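Long-range contacts in periplasmic binding protein (Agrobacterium tumefaciens str. B6, PDB 5L9G), which binds the opine mannopine in the periplasm and probably delivers it to an ABC transporter for uptake: residues 174-178 and 317-323; 71-75 and 257-263; 212-216 and 233-238; 103-107 and 291-295; 157-163 and 333-338. All coordinates share one frame; numbering follows the deposited sequence.

Overall arrangement
From the N terminus the chain enters contact 2 at residues 71-75, contact 4 at 103-107, contact 5 at 157-163 and contact 1 at 174-178. Contact 3 closes next, packing helix 208-216 on 227-235 within the loops of the other four. Then 257-263 closes contact 2, joining the loops beside strands 76-80 and 240-256; 291-295 closes contact 4, tying the loop before strand 111-112 to the start of helix 294-299; 317-323 closes contact 1 and 333-338 contact 5. Contact 1 therefore lies within contact 5, while contacts 2 and 4 cross each other and both of these. Contacts 1 and 5 touch through Val322 and Ile160, bringing the C-terminal strand and helix against helices 162-169 and 177-180.

Contact 1 of 5, residues 174-178 and 317-323; sequences RDKVY and AVQYSVD
Arg174 and Tyr320 bring the two backbones together, their CA atoms 5.7 Å apart, and the chains diverge a little toward Tyr178 and Asp323. The one direct hydrogen bond runs from Asp323 N to Tyr178 OH (3.2 Å, 151° at the hydrogen), and the hydroxyl also bonds Glu164. The Tyr178 ring is sandwiched: Asp323 CB sits over the centre of one face, 3.5 Å from the Tyr178 ring centroid, and Val177 CG1 covers the opposite face. With CG1 anti to its backbone N (chi1 168°), Val177 turns CG2 over the centre of the Tyr320 ring in a CH-pi contact, while Tyr178 CE2 meets that second ring in its plane, at the edge. One valine thus packs against both tyrosines.

At the other end the Arg174 chain bends at chi3 and lays one guanidinium face over Val318 O, 3.2 Å from NE but too poorly angled for a bond. NE instead gives its hydrogen to a water (2.8 Å from Arg174 NE), which in turn donates to Ala317 O and Gln319 O; NH1 makes a salt bridge with Asp246. Around this, helix 162-169 packs on Val177 and Tyr320 through Leu168, strand 240-256 pairs in parallel with strand 320-321, and Trp327 of helix 324-343 touches Tyr178 and Val322.

Contact 2 of 5, residues 71-75 and 257-263; sequences SVTWD and VKGAPHR
The two loops at one end of an antiparallel strand pair meet here: residues 71-75 lead into strand 76-80, and Val257 to Arg263 follow strand 240-256, with a type II turn from Val257 to Ala260 and a type I turn from Ala260 to Arg263. Val257 N donates to Asp75 O (2.9 Å, 163° at the hydrogen), a bond that carries the strand pairing into the loops.

Asp75 works with its side chain as well. Its CG stands anti to the carbonyl carbon (chi1 -71°), which brings OD1 to the backbone of His262: His262 N donates to Asp75 OD1 over 2.8 Å, reaching the syn side but 31° out of the carboxylate plane. OD2 accepts from Val24 N, and the His262 ring turns an edge to it. The carboxylate is therefore gripped by two backbone N-H groups, one of them at the residue that precedes helix 263-273.

The apolar half centres on Val72. Val72 CG1 meets Val257 CG1 at 3.6 Å, and Val72 CG2 lies against Lys258 O. Pro261 CD rests on Val72 O (3.4 Å), and Val257 CG2 touches Trp74 CB. Trp74 O is buried here with no polar partner.

Strands 52-56, 23-27, 76-80 and 240-256 lie side by side in that order, the last antiparallel and then pairing with 115-128: the sheet topology of class II periplasmic binding proteins.

Contact 3 of 5, residues 212-216 and 233-238; sequences AQLIK and AINDGA
Apolar contacts carry most of the interface, with Ile215 set against Ala233 and Ala238. With CG2 anti to the backbone N, the Ile215 branch reaches both methyls: CG2 lies 3.5 Å from Ala238 CB and 3.6 Å from Ala233 CB. Ala233 CB fits into the surface of helix 208-216, also touching Ala212 O (3.6 Å) and Lys216 CG (3.8 Å). The short side chains let the backbones come close, with Lys216 CA 4.5 Å from Ala238 CA.

Charge contributes on the side where Asp236 is exposed to solvent. The Lys216 chain, bent at chi3 (-80°), runs across Asp236 so that CD lies near the Asp236 CB methylene and NZ faces the carboxylate. The ion pair is long, NZ to OD2 of Asp236 being 3.9 Å, and a water closes the gap by accepting from NZ and donating to OD2.

Backbone bonds define the end of helix 227-235. Ala238 N donates to Ala233 O and Gly237 N to Ile234 O, with Gly237 at positive phi: a Schellman motif, which turns Ala238 back onto Ile215. Helix 208-216 is itself the crossover of a beta-alpha-beta unit between parallel-running strands 201-205 and 222-226, with strand 153-156 lying between them.

Contact 4 of 5, residues 103-107 and 291-295; sequences KADFP and ANMKA
The Phe106 ring turns one face to the CA of Asn292, which opens an Asx turn: Asn292 OD1 accepts from Lys294 N (3.1 Å, donor tilted 27° from the carbonyl plane) where the chain enters helix 294-299. Asn292 CA sits over that face of the Phe106 ring, offset toward the rim, in a CH-pi contact 4.2 Å from the centroid. The amide plane is inclined 41° to the ring, with CB of Asn292 3.8 Å from Phe106 CZ. A bond from Asn292 ND2 to Ser274 O helps fix the rotation of this amide. Ala291 CB meets Phe106 CD2, and Ala291 O lies 3.3 Å from Pro107 CD.

Met293 runs along the backbone of residues 104-106: its chain is extended beyond CG, which places SD near Ala104 O and the methyl CE by Phe106 O. Lys294 crosses Asp105 with its methylene, CD lying 3.4 Å from Asp105 OD1; Lys294 NZ stays 4.4 Å from Asp105 OD2, beyond a salt bridge. The direct polar link is Met293 N to Asp105 O, 2.8 Å long and 162° at the hydrogen.

Contact 5 of 5, residues 157-163 and 333-338; sequences NQPIGMI and WASEAY
Pro159 O is gripped by two backbone donors, Met162 N at 2.9 Å and Ile163 N at 3.2 Å, and so starts helix 162-169 from the proline carbonyl; Gly161 is its N-cap residue. Across the contact Tyr338 takes the central place. Its CG stands anti to the backbone N (chi1 -167°), carrying the ring off helix 324-343 and in among Gln158, Pro159 and Met162. Tyr338 CD2 lies 3.7 Å from Pro159 CA, CE2 of Tyr338 comes to 3.4 Å from Gln158 O, and the backbone N of Gln158 sits at the ring edge, in plane.

The packing sets the long C-terminal helix against an alpha/beta layer in which strand 153-156 leads through this loop into helix 162-169. Only the backbone of Gln158 meets Tyr338; its CB points away, and the side chain comes within about 4 Å of the bound mannopine (nearest atoms).

With CG anti to the carbonyl carbon (chi1 -49°), Met162 brings CG to 3.4 Å from Tyr338 OH, a hydroxyl hydrogen-bonded to Trp156 O; the bend at chi2 then leads its end away. Pro159 CG and Ile163 CG1 both touch Ala334 CB. Ile163 CG2 meets the Trp333 ring edge at CZ3 (4.3 Å), while Ile163 CD1 reaches Tyr338 CB.

Contact 1 of 5, residues 174-178 and 317-323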
# COMPACT_ATOMS: atom_id res chain seq x y z
N ARG A 174 -17.84 8.15 -1.78
CA ARG A 174 -16.50 7.75 -2.25
C ARG A 174 -15.87 8.74 -3.21
O ARG A 174 -14.66 8.97 -3.14
CB ARG A 174 -16.53 6.35 -2.87
CG ARG A 174 -16.60 5.25 -1.84
CD ARG A 174 -16.46 3.88 -2.46
NE ARG A 174 -17.61 3.48 -3.27
CZ ARG A 174 -18.59 2.67 -2.85
NH1 ARG A 174 -18.59 2.21 -1.61
NH2 ARG A 174 -19.57 2.32 -3.67
N ASP A 175 -16.67 9.33 -4.12
CA ASP A 175 -16.16 10.27 -5.11
C ASP A 175 -15.88 11.69 -4.53
O ASP A 175 -15.42 12.57 -5.26
CB ASP A 175 -17.10 10.32 -6.33
CG ASP A 175 -18.51 10.85 -6.08
OD1 ASP A 175 -18.98 10.79 -4.90
OD2 ASP A 175 -19.17 11.27 -7.05
N LYS A 176 -16.20 11.90 -3.23
CA LYS A 176 -16.03 13.20 -2.55
C LYS A 176 -15.05 13.13 -1.35
O LYS A 176 -14.91 14.12 -0.62
CB LYS A 176 -17.39 13.78 -2.10
CG LYS A 176 -18.42 13.94 -3.22
CD LYS A 176 -18.49 15.36 -3.73
CE LYS A 176 -19.58 15.54 -4.76
NZ LYS A 176 -19.20 15.00 -6.09
N VAL A 177 -14.38 11.99 -1.13
CA VAL A 177 -13.44 11.84 -0.01
C VAL A 177 -12.49 13.03 0.13
O VAL A 177 -12.35 13.61 1.21
CB VAL A 177 -12.65 10.49 -0.08
CG1 VAL A 177 -11.49 10.47 0.91
CG2 VAL A 177 -13.57 9.30 0.16
N TYR A 178 -11.82 13.39 -0.98
CA TYR A 178 -10.79 14.41 -0.94
C TYR A 178 -11.33 15.82 -1.04
O TYR A 178 -10.63 16.75 -0.63
CB TYR A 178 -9.70 14.12 -1.96
CG TYR A 178 -8.96 12.84 -1.63
CD1 TYR A 178 -8.07 12.79 -0.56
CD2 TYR A 178 -9.21 11.66 -2.33
CE1 TYR A 178 -7.37 11.61 -0.25
CE2 TYR A 178 -8.50 10.49 -2.05
CZ TYR A 178 -7.59 10.47 -1.01
OH TYR A 178 -6.89 9.32 -0.72
N ALA A 317 -15.22 -0.26 -9.23
CA ALA A 317 -16.54 0.36 -9.12
C ALA A 317 -16.97 0.69 -7.68
O ALA A 317 -17.74 1.63 -7.49
CB ALA A 317 -17.59 -0.52 -9.78
N VAL A 318 -16.46 -0.06 -6.68
CA VAL A 318 -16.84 0.15 -5.27
C VAL A 318 -15.71 0.75 -4.44
O VAL A 318 -15.83 0.86 -3.21
CB VAL A 318 -17.43 -1.13 -4.62
CG1 VAL A 318 -18.73 -1.53 -5.32
CG2 VAL A 318 -16.41 -2.28 -4.60
N GLN A 319 -14.64 1.20 -5.12
CA GLN A 319 -13.47 1.80 -4.49
C GLN A 319 -13.34 3.26 -4.90
O GLN A 319 -14.11 3.78 -5.71
CB GLN A 319 -12.19 1.03 -4.92
CG GLN A 319 -12.10 -0.39 -4.37
CD GLN A 319 -10.81 -1.04 -4.76
OE1 GLN A 319 -9.77 -0.81 -4.13
NE2 GLN A 319 -10.83 -1.78 -5.86
N TYR A 320 -12.36 3.93 -4.32
CA TYR A 320 -11.98 5.29 -4.72
C TYR A 320 -10.44 5.24 -4.76
O TYR A 320 -9.85 4.47 -3.99
CB TYR A 320 -12.52 6.36 -3.74
CG TYR A 320 -11.80 6.33 -2.42
CD1 TYR A 320 -12.06 5.34 -1.48
CD2 TYR A 320 -10.76 7.22 -2.16
CE1 TYR A 320 -11.33 5.26 -0.30
CE2 TYR A 320 -10.01 7.13 -1.00
CZ TYR A 320 -10.31 6.16 -0.06
OH TYR A 320 -9.58 6.06 1.09
N SER A 321 -9.81 6.02 -5.64
CA SER A 321 -8.35 6.03 -5.75
C SER A 321 -7.69 6.94 -4.73
O SER A 321 -8.22 8.02 -4.44
CB SER A 321 -7.90 6.43 -7.15
OG SER A 321 -8.15 5.40 -8.10
N VAL A 322 -6.51 6.53 -4.22
CA VAL A 322 -5.73 7.41 -3.32
C VAL A 322 -5.41 8.70 -4.10
O VAL A 322 -5.21 8.63 -5.32
CB VAL A 322 -4.45 6.70 -2.77
CG1 VAL A 322 -3.47 6.34 -3.89
CG2 VAL A 322 -3.74 7.51 -1.68
N ASP A 323 -5.37 9.86 -3.43
CA ASP A 323 -5.03 11.09 -4.10
C ASP A 323 -3.68 11.60 -3.61
O ASP A 323 -3.62 12.18 -2.52
CB ASP A 323 -6.12 12.17 -3.95
CG ASP A 323 -5.90 13.44 -4.78
OD1 ASP A 323 -4.84 13.53 -5.47
OD2 ASP A 323 -6.76 14.33 -4.72
O HOH W 1 -16.91 3.89 -5.95

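Contact 2 of 5, residues 71-75 and 257-263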
# COMPACT_ATOMS: atom_id res chain seq x y z
N SER A 71 24.95 8.65 5.48
CA SER A 71 25.31 7.26 5.21
C SER A 71 24.13 6.52 4.55
O SER A 71 23.31 5.89 5.25
CB SER A 71 25.76 6.57 6.50
OG SER A 71 26.91 7.19 7.05
N VAL A 72 24.04 6.61 3.21
CA VAL A 72 22.98 5.95 2.43
C VAL A 72 23.47 4.55 2.04
O VAL A 72 24.50 4.41 1.37
CB VAL A 72 22.53 6.79 1.20
CG1 VAL A 72 21.54 6.01 0.33
CG2 VAL A 72 21.93 8.13 1.63
N THR A 73 22.74 3.51 2.48
CA THR A 73 23.06 2.11 2.16
C THR A 73 22.05 1.52 1.17
O THR A 73 22.40 0.62 0.41
CB THR A 73 23.24 1.23 3.42
OG1 THR A 73 22.08 1.29 4.25
CG2 THR A 73 24.48 1.61 4.23
N TRP A 74 20.81 2.03 1.15
CA TRP A 74 19.76 1.55 0.24
C TRP A 74 19.91 2.16 -1.15
O TRP A 74 20.28 3.33 -1.27
CB TRP A 74 18.38 1.93 0.79
CG TRP A 74 17.98 1.22 2.05
CD1 TRP A 74 18.51 0.08 2.57
CD2 TRP A 74 16.88 1.58 2.90
NE1 TRP A 74 17.84 -0.28 3.72
CE2 TRP A 74 16.83 0.62 3.94
CE3 TRP A 74 15.96 2.64 2.92
CZ2 TRP A 74 15.89 0.69 4.97
CZ3 TRP A 74 15.01 2.70 3.92
CH2 TRP A 74 14.99 1.73 4.94
N ASP A 75 19.64 1.36 -2.19
CA ASP A 75 19.66 1.88 -3.56
C ASP A 75 18.22 2.10 -4.02
O ASP A 75 17.80 3.24 -4.22
CB ASP A 75 20.40 0.93 -4.51
CG ASP A 75 21.90 0.91 -4.27
OD1 ASP A 75 22.52 1.97 -4.32
OD2 ASP A 75 22.41 -0.14 -3.93
N VAL A 257 17.07 6.05 -3.84
CA VAL A 257 17.44 6.92 -2.73
C VAL A 257 18.51 7.93 -3.16
O VAL A 257 19.47 7.55 -3.85
CB VAL A 257 17.86 6.10 -1.47
CG1 VAL A 257 18.12 7.02 -0.27
CG2 VAL A 257 16.79 5.06 -1.11
N LYS A 258 18.32 9.22 -2.80
CA LYS A 258 19.28 10.29 -3.10
C LYS A 258 20.63 9.91 -2.48
O LYS A 258 20.70 9.66 -1.27
CB LYS A 258 18.78 11.63 -2.54
CG LYS A 258 19.59 12.84 -3.01
CD LYS A 258 18.84 13.63 -4.07
CE LYS A 258 19.75 14.51 -4.89
NZ LYS A 258 19.00 15.23 -5.94
N GLY A 259 21.66 9.85 -3.31
CA GLY A 259 23.00 9.47 -2.89
C GLY A 259 23.20 7.97 -2.80
O GLY A 259 24.15 7.53 -2.14
N ALA A 260 22.32 7.18 -3.48
CA ALA A 260 22.38 5.71 -3.53
C ALA A 260 23.81 5.28 -3.90
O ALA A 260 24.35 5.81 -4.88
CB ALA A 260 21.40 5.16 -4.56
N PRO A 261 24.45 4.36 -3.14
CA PRO A 261 25.84 3.99 -3.46
C PRO A 261 26.05 3.31 -4.81
O PRO A 261 27.12 3.43 -5.41
CB PRO A 261 26.26 3.08 -2.29
CG PRO A 261 24.97 2.61 -1.69
CD PRO A 261 23.95 3.66 -1.93
N HIS A 262 25.02 2.60 -5.31
CA HIS A 262 25.06 1.89 -6.58
C HIS A 262 23.97 2.45 -7.48
O HIS A 262 23.24 1.69 -8.12
CB HIS A 262 24.88 0.38 -6.36
CG HIS A 262 25.69 -0.17 -5.22
ND1 HIS A 262 27.03 -0.46 -5.36
CD2 HIS A 262 25.31 -0.44 -3.95
CE1 HIS A 262 27.42 -0.91 -4.18
NE2 HIS A 262 26.42 -0.93 -3.30
N ARG A 263 23.87 3.80 -7.53
CA ARG A 263 22.87 4.57 -8.26
C ARG A 263 22.67 4.13 -9.72
O ARG A 263 21.54 3.84 -10.11
CB ARG A 263 23.20 6.08 -8.17
CG ARG A 263 22.15 7.01 -8.77
CD ARG A 263 22.81 8.28 -9.28
NE ARG A 263 22.01 8.99 -10.28
CZ ARG A 263 21.94 8.67 -11.57
NH1 ARG A 263 21.19 9.39 -12.40
NH2 ARG A 263 22.59 7.61 -12.04

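Contact 3 of 5, residues 212-216 and 233-238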
# COMPACT_ATOMS: atom_id res chain seq x y z
N ALA A 212 -1.45 -9.90 8.68
CA ALA A 212 -1.79 -11.26 8.24
C ALA A 212 -1.77 -12.22 9.46
O ALA A 212 -2.66 -13.08 9.57
CB ALA A 212 -0.80 -11.72 7.18
N GLN A 213 -0.80 -12.06 10.38
CA GLN A 213 -0.70 -12.93 11.56
C GLN A 213 -1.89 -12.70 12.51
O GLN A 213 -2.46 -13.67 13.01
CB GLN A 213 0.66 -12.74 12.29
CG GLN A 213 0.98 -13.86 13.28
CD GLN A 213 0.98 -15.21 12.60
OE1 GLN A 213 1.72 -15.46 11.65
NE2 GLN A 213 0.17 -16.12 13.08
N LEU A 214 -2.28 -11.43 12.72
CA LEU A 214 -3.45 -11.09 13.55
C LEU A 214 -4.69 -11.81 13.01
O LEU A 214 -5.46 -12.37 13.78
CB LEU A 214 -3.72 -9.58 13.51
CG LEU A 214 -2.72 -8.72 14.30
CD1 LEU A 214 -2.97 -7.24 13.97
CD2 LEU A 214 -2.85 -8.96 15.82
N ILE A 215 -4.84 -11.83 11.68
CA ILE A 215 -5.94 -12.47 10.95
C ILE A 215 -5.88 -14.00 11.13
O ILE A 215 -6.85 -14.62 11.55
CB ILE A 215 -5.94 -12.04 9.45
CG1 ILE A 215 -6.24 -10.53 9.33
CG2 ILE A 215 -6.95 -12.89 8.64
CD1 ILE A 215 -6.00 -9.91 7.96
N LYS A 216 -4.71 -14.59 10.88
CA LYS A 216 -4.53 -16.04 11.05
C LYS A 216 -4.82 -16.50 12.48
O LYS A 216 -5.44 -17.53 12.68
CB LYS A 216 -3.11 -16.45 10.63
CG LYS A 216 -2.88 -16.43 9.11
CD LYS A 216 -1.44 -16.83 8.77
CE LYS A 216 -0.47 -15.68 8.96
NZ LYS A 216 0.80 -15.88 8.19
N ALA A 233 -3.57 -14.62 4.25
CA ALA A 233 -3.96 -15.18 5.55
C ALA A 233 -5.11 -16.19 5.38
O ALA A 233 -5.05 -17.29 5.94
CB ALA A 233 -4.36 -14.07 6.50
N ILE A 234 -6.12 -15.85 4.56
CA ILE A 234 -7.26 -16.74 4.27
C ILE A 234 -6.74 -18.02 3.59
O ILE A 234 -7.16 -19.14 3.95
CB ILE A 234 -8.33 -15.99 3.41
CG1 ILE A 234 -8.95 -14.85 4.27
CG2 ILE A 234 -9.42 -16.98 2.89
CD1 ILE A 234 -9.86 -13.86 3.47
N ASN A 235 -5.80 -17.88 2.61
CA ASN A 235 -5.20 -19.05 1.94
C ASN A 235 -4.50 -19.97 2.96
O ASN A 235 -4.51 -21.20 2.81
CB ASN A 235 -4.19 -18.59 0.87
CG ASN A 235 -4.81 -18.00 -0.37
OD1 ASN A 235 -4.12 -17.41 -1.21
ND2 ASN A 235 -6.12 -18.08 -0.50
N ASP A 236 -3.94 -19.36 4.00
CA ASP A 236 -3.24 -20.05 5.10
C ASP A 236 -4.20 -20.62 6.17
O ASP A 236 -3.73 -21.15 7.19
CB ASP A 236 -2.17 -19.13 5.72
CG ASP A 236 -0.98 -18.89 4.82
OD1 ASP A 236 -0.79 -19.67 3.85
OD2 ASP A 236 -0.23 -17.93 5.08
N GLY A 237 -5.50 -20.52 5.92
CA GLY A 237 -6.53 -21.06 6.79
C GLY A 237 -7.29 -20.09 7.68
O GLY A 237 -8.15 -20.54 8.44
N ALA A 238 -7.03 -18.75 7.59
CA ALA A 238 -7.76 -17.79 8.43
C ALA A 238 -9.26 -17.80 8.09
O ALA A 238 -9.63 -17.81 6.92
CB ALA A 238 -7.20 -16.39 8.26
O HOH W 2 -0.41 -15.21 5.66

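Contact 4 of 5, residues 103-107 and 291-295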
# COMPACT_ATOMS: atom_id res chain seq x y z
N LYS A 103 5.55 5.74 -20.32
CA LYS A 103 4.40 6.10 -19.48
C LYS A 103 3.04 5.59 -20.01
O LYS A 103 2.16 5.29 -19.20
CB LYS A 103 4.36 7.61 -19.20
CG LYS A 103 5.50 8.10 -18.31
CD LYS A 103 5.30 9.54 -17.89
CE LYS A 103 6.45 10.05 -17.04
NZ LYS A 103 6.12 11.33 -16.38
N ALA A 104 2.92 5.40 -21.35
CA ALA A 104 1.70 4.87 -22.00
C ALA A 104 1.35 3.44 -21.54
O ALA A 104 0.19 3.05 -21.58
CB ALA A 104 1.85 4.92 -23.51
N ASP A 105 2.36 2.67 -21.08
CA ASP A 105 2.18 1.30 -20.58
C ASP A 105 1.69 1.24 -19.13
O ASP A 105 1.38 0.16 -18.66
CB ASP A 105 3.50 0.52 -20.67
CG ASP A 105 4.05 0.37 -22.07
OD1 ASP A 105 3.23 0.29 -23.02
OD2 ASP A 105 5.27 0.24 -22.21
N PHE A 106 1.69 2.38 -18.42
CA PHE A 106 1.30 2.39 -17.01
C PHE A 106 0.06 3.26 -16.76
O PHE A 106 -0.25 4.11 -17.60
CB PHE A 106 2.51 2.86 -16.15
CG PHE A 106 3.64 1.86 -16.10
CD1 PHE A 106 4.54 1.75 -17.16
CD2 PHE A 106 3.79 1.01 -15.01
CE1 PHE A 106 5.55 0.78 -17.13
CE2 PHE A 106 4.83 0.07 -14.97
CZ PHE A 106 5.70 -0.04 -16.03
N PRO A 107 -0.68 3.10 -15.63
CA PRO A 107 -1.84 3.97 -15.39
C PRO A 107 -1.43 5.46 -15.38
O PRO A 107 -0.28 5.78 -15.04
CB PRO A 107 -2.35 3.52 -14.02
CG PRO A 107 -1.86 2.12 -13.86
CD PRO A 107 -0.50 2.13 -14.53
N ALA A 291 1.20 -3.20 -12.60
CA ALA A 291 0.91 -1.84 -13.09
C ALA A 291 1.17 -1.73 -14.60
O ALA A 291 0.56 -0.90 -15.27
CB ALA A 291 1.74 -0.81 -12.33
N ASN A 292 2.08 -2.56 -15.13
CA ASN A 292 2.40 -2.54 -16.56
C ASN A 292 1.25 -3.22 -17.34
O ASN A 292 1.06 -4.43 -17.24
CB ASN A 292 3.74 -3.23 -16.83
CG ASN A 292 4.27 -3.04 -18.23
OD1 ASN A 292 3.52 -2.87 -19.19
ND2 ASN A 292 5.58 -3.08 -18.38
N MET A 293 0.49 -2.41 -18.11
CA MET A 293 -0.66 -2.83 -18.92
C MET A 293 -0.33 -3.99 -19.87
O MET A 293 -1.19 -4.83 -20.14
CB MET A 293 -1.20 -1.64 -19.74
CG MET A 293 -1.87 -0.57 -18.90
SD MET A 293 -2.18 1.01 -19.76
CE MET A 293 -3.14 1.84 -18.48
N LYS A 294 0.91 -4.02 -20.39
CA LYS A 294 1.38 -5.07 -21.29
C LYS A 294 1.45 -6.45 -20.61
O LYS A 294 1.33 -7.46 -21.31
CB LYS A 294 2.73 -4.70 -21.92
CG LYS A 294 2.68 -3.50 -22.86
CD LYS A 294 4.09 -3.02 -23.26
CE LYS A 294 4.65 -3.72 -24.47
NZ LYS A 294 6.01 -3.22 -24.81
N ALA A 295 1.61 -6.52 -19.27
CA ALA A 295 1.65 -7.78 -18.52
C ALA A 295 0.34 -8.60 -18.65
O ALA A 295 0.39 -9.83 -18.70
CB ALA A 295 1.96 -7.53 -17.05

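Contact 5 of 5, residues 157-163 and 333-338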
# COMPACT_ATOMS: atom_id res chain seq x y z
N ASN A 157 -0.61 1.82 11.74
CA ASN A 157 -0.02 2.86 12.58
C ASN A 157 0.46 4.06 11.72
O ASN A 157 1.12 4.96 12.24
CB ASN A 157 1.11 2.31 13.48
CG ASN A 157 2.36 2.00 12.72
OD1 ASN A 157 2.31 1.70 11.52
ND2 ASN A 157 3.51 2.12 13.39
N GLN A 158 0.20 4.01 10.40
CA GLN A 158 0.51 5.11 9.47
C GLN A 158 -0.82 5.59 8.87
O GLN A 158 -1.77 4.79 8.83
CB GLN A 158 1.55 4.72 8.43
CG GLN A 158 2.91 4.43 9.05
CD GLN A 158 3.93 4.13 8.00
OE1 GLN A 158 4.46 3.01 7.90
NE2 GLN A 158 4.22 5.12 7.19
N PRO A 159 -0.94 6.87 8.45
CA PRO A 159 -2.27 7.42 8.12
C PRO A 159 -2.86 7.21 6.73
O PRO A 159 -4.07 7.42 6.61
CB PRO A 159 -2.10 8.93 8.37
CG PRO A 159 -0.69 9.19 8.07
CD PRO A 159 0.07 7.95 8.53
N ILE A 160 -2.07 6.87 5.69
CA ILE A 160 -2.63 6.71 4.33
C ILE A 160 -3.71 5.62 4.30
O ILE A 160 -3.45 4.47 4.64
CB ILE A 160 -1.56 6.54 3.22
CG1 ILE A 160 -0.68 7.83 3.13
CG2 ILE A 160 -2.24 6.24 1.86
CD1 ILE A 160 0.66 7.66 2.39
N GLY A 161 -4.93 6.02 3.94
CA GLY A 161 -6.09 5.13 3.91
C GLY A 161 -6.90 5.18 5.20
O GLY A 161 -8.10 4.93 5.17
N MET A 162 -6.25 5.55 6.32
CA MET A 162 -6.90 5.63 7.65
C MET A 162 -7.71 6.92 7.83
O MET A 162 -8.83 6.87 8.34
CB MET A 162 -5.87 5.44 8.78
CG MET A 162 -4.97 4.21 8.60
SD MET A 162 -5.91 2.64 8.62
CE MET A 162 -5.52 2.00 7.02
N ILE A 163 -7.15 8.08 7.41
CA ILE A 163 -7.84 9.38 7.47
C ILE A 163 -9.09 9.32 6.56
O ILE A 163 -10.17 9.72 6.97
CB ILE A 163 -6.91 10.56 7.07
CG1 ILE A 163 -5.59 10.60 7.90
CG2 ILE A 163 -7.66 11.91 7.10
CD1 ILE A 163 -5.70 10.83 9.44
N TRP A 333 0.61 17.22 8.62
CA TRP A 333 -0.55 17.38 9.51
C TRP A 333 -1.09 15.98 9.87
O TRP A 333 -1.35 15.70 11.04
CB TRP A 333 -1.69 18.20 8.83
CG TRP A 333 -3.02 18.02 9.51
CD1 TRP A 333 -3.44 18.65 10.65
CD2 TRP A 333 -4.04 17.06 9.18
NE1 TRP A 333 -4.66 18.15 11.04
CE2 TRP A 333 -5.06 17.18 10.15
CE3 TRP A 333 -4.21 16.13 8.13
CZ2 TRP A 333 -6.21 16.39 10.13
CZ3 TRP A 333 -5.33 15.32 8.14
CH2 TRP A 333 -6.31 15.45 9.12
N ALA A 334 -1.32 15.15 8.84
CA ALA A 334 -1.88 13.80 8.99
C ALA A 334 -1.05 12.90 9.89
O ALA A 334 -1.61 12.28 10.79
CB ALA A 334 -2.12 13.18 7.63
N SER A 335 0.29 12.90 9.72
CA SER A 335 1.21 12.11 10.54
C SER A 335 1.10 12.47 12.02
O SER A 335 0.87 11.58 12.84
CB SER A 335 2.65 12.27 10.05
OG SER A 335 2.79 11.68 8.77
N GLU A 336 1.23 13.78 12.35
CA GLU A 336 1.14 14.28 13.72
C GLU A 336 -0.23 14.04 14.37
O GLU A 336 -0.28 13.53 15.49
CB GLU A 336 1.57 15.77 13.80
CG GLU A 336 1.37 16.41 15.17
CD GLU A 336 2.05 17.75 15.37
OE1 GLU A 336 1.37 18.79 15.24
OE2 GLU A 336 3.26 17.75 15.68
N ALA A 337 -1.34 14.41 13.69
CA ALA A 337 -2.68 14.23 14.23
C ALA A 337 -3.01 12.74 14.47
O ALA A 337 -3.59 12.39 15.50
CB ALA A 337 -3.71 14.87 13.31
N TYR A 338 -2.61 11.86 13.53
CA TYR A 338 -2.87 10.42 13.66
C TYR A 338 -2.00 9.80 14.77
O TYR A 338 -2.51 8.98 15.54
CB TYR A 338 -2.72 9.71 12.32
CG TYR A 338 -3.26 8.30 12.27
CD1 TYR A 338 -4.58 8.02 12.60
CD2 TYR A 338 -2.46 7.25 11.83
CE1 TYR A 338 -5.09 6.72 12.54
CE2 TYR A 338 -2.95 5.94 11.75
CZ TYR A 338 -4.27 5.69 12.09
OH TYR A 338 -4.77 4.41 11.98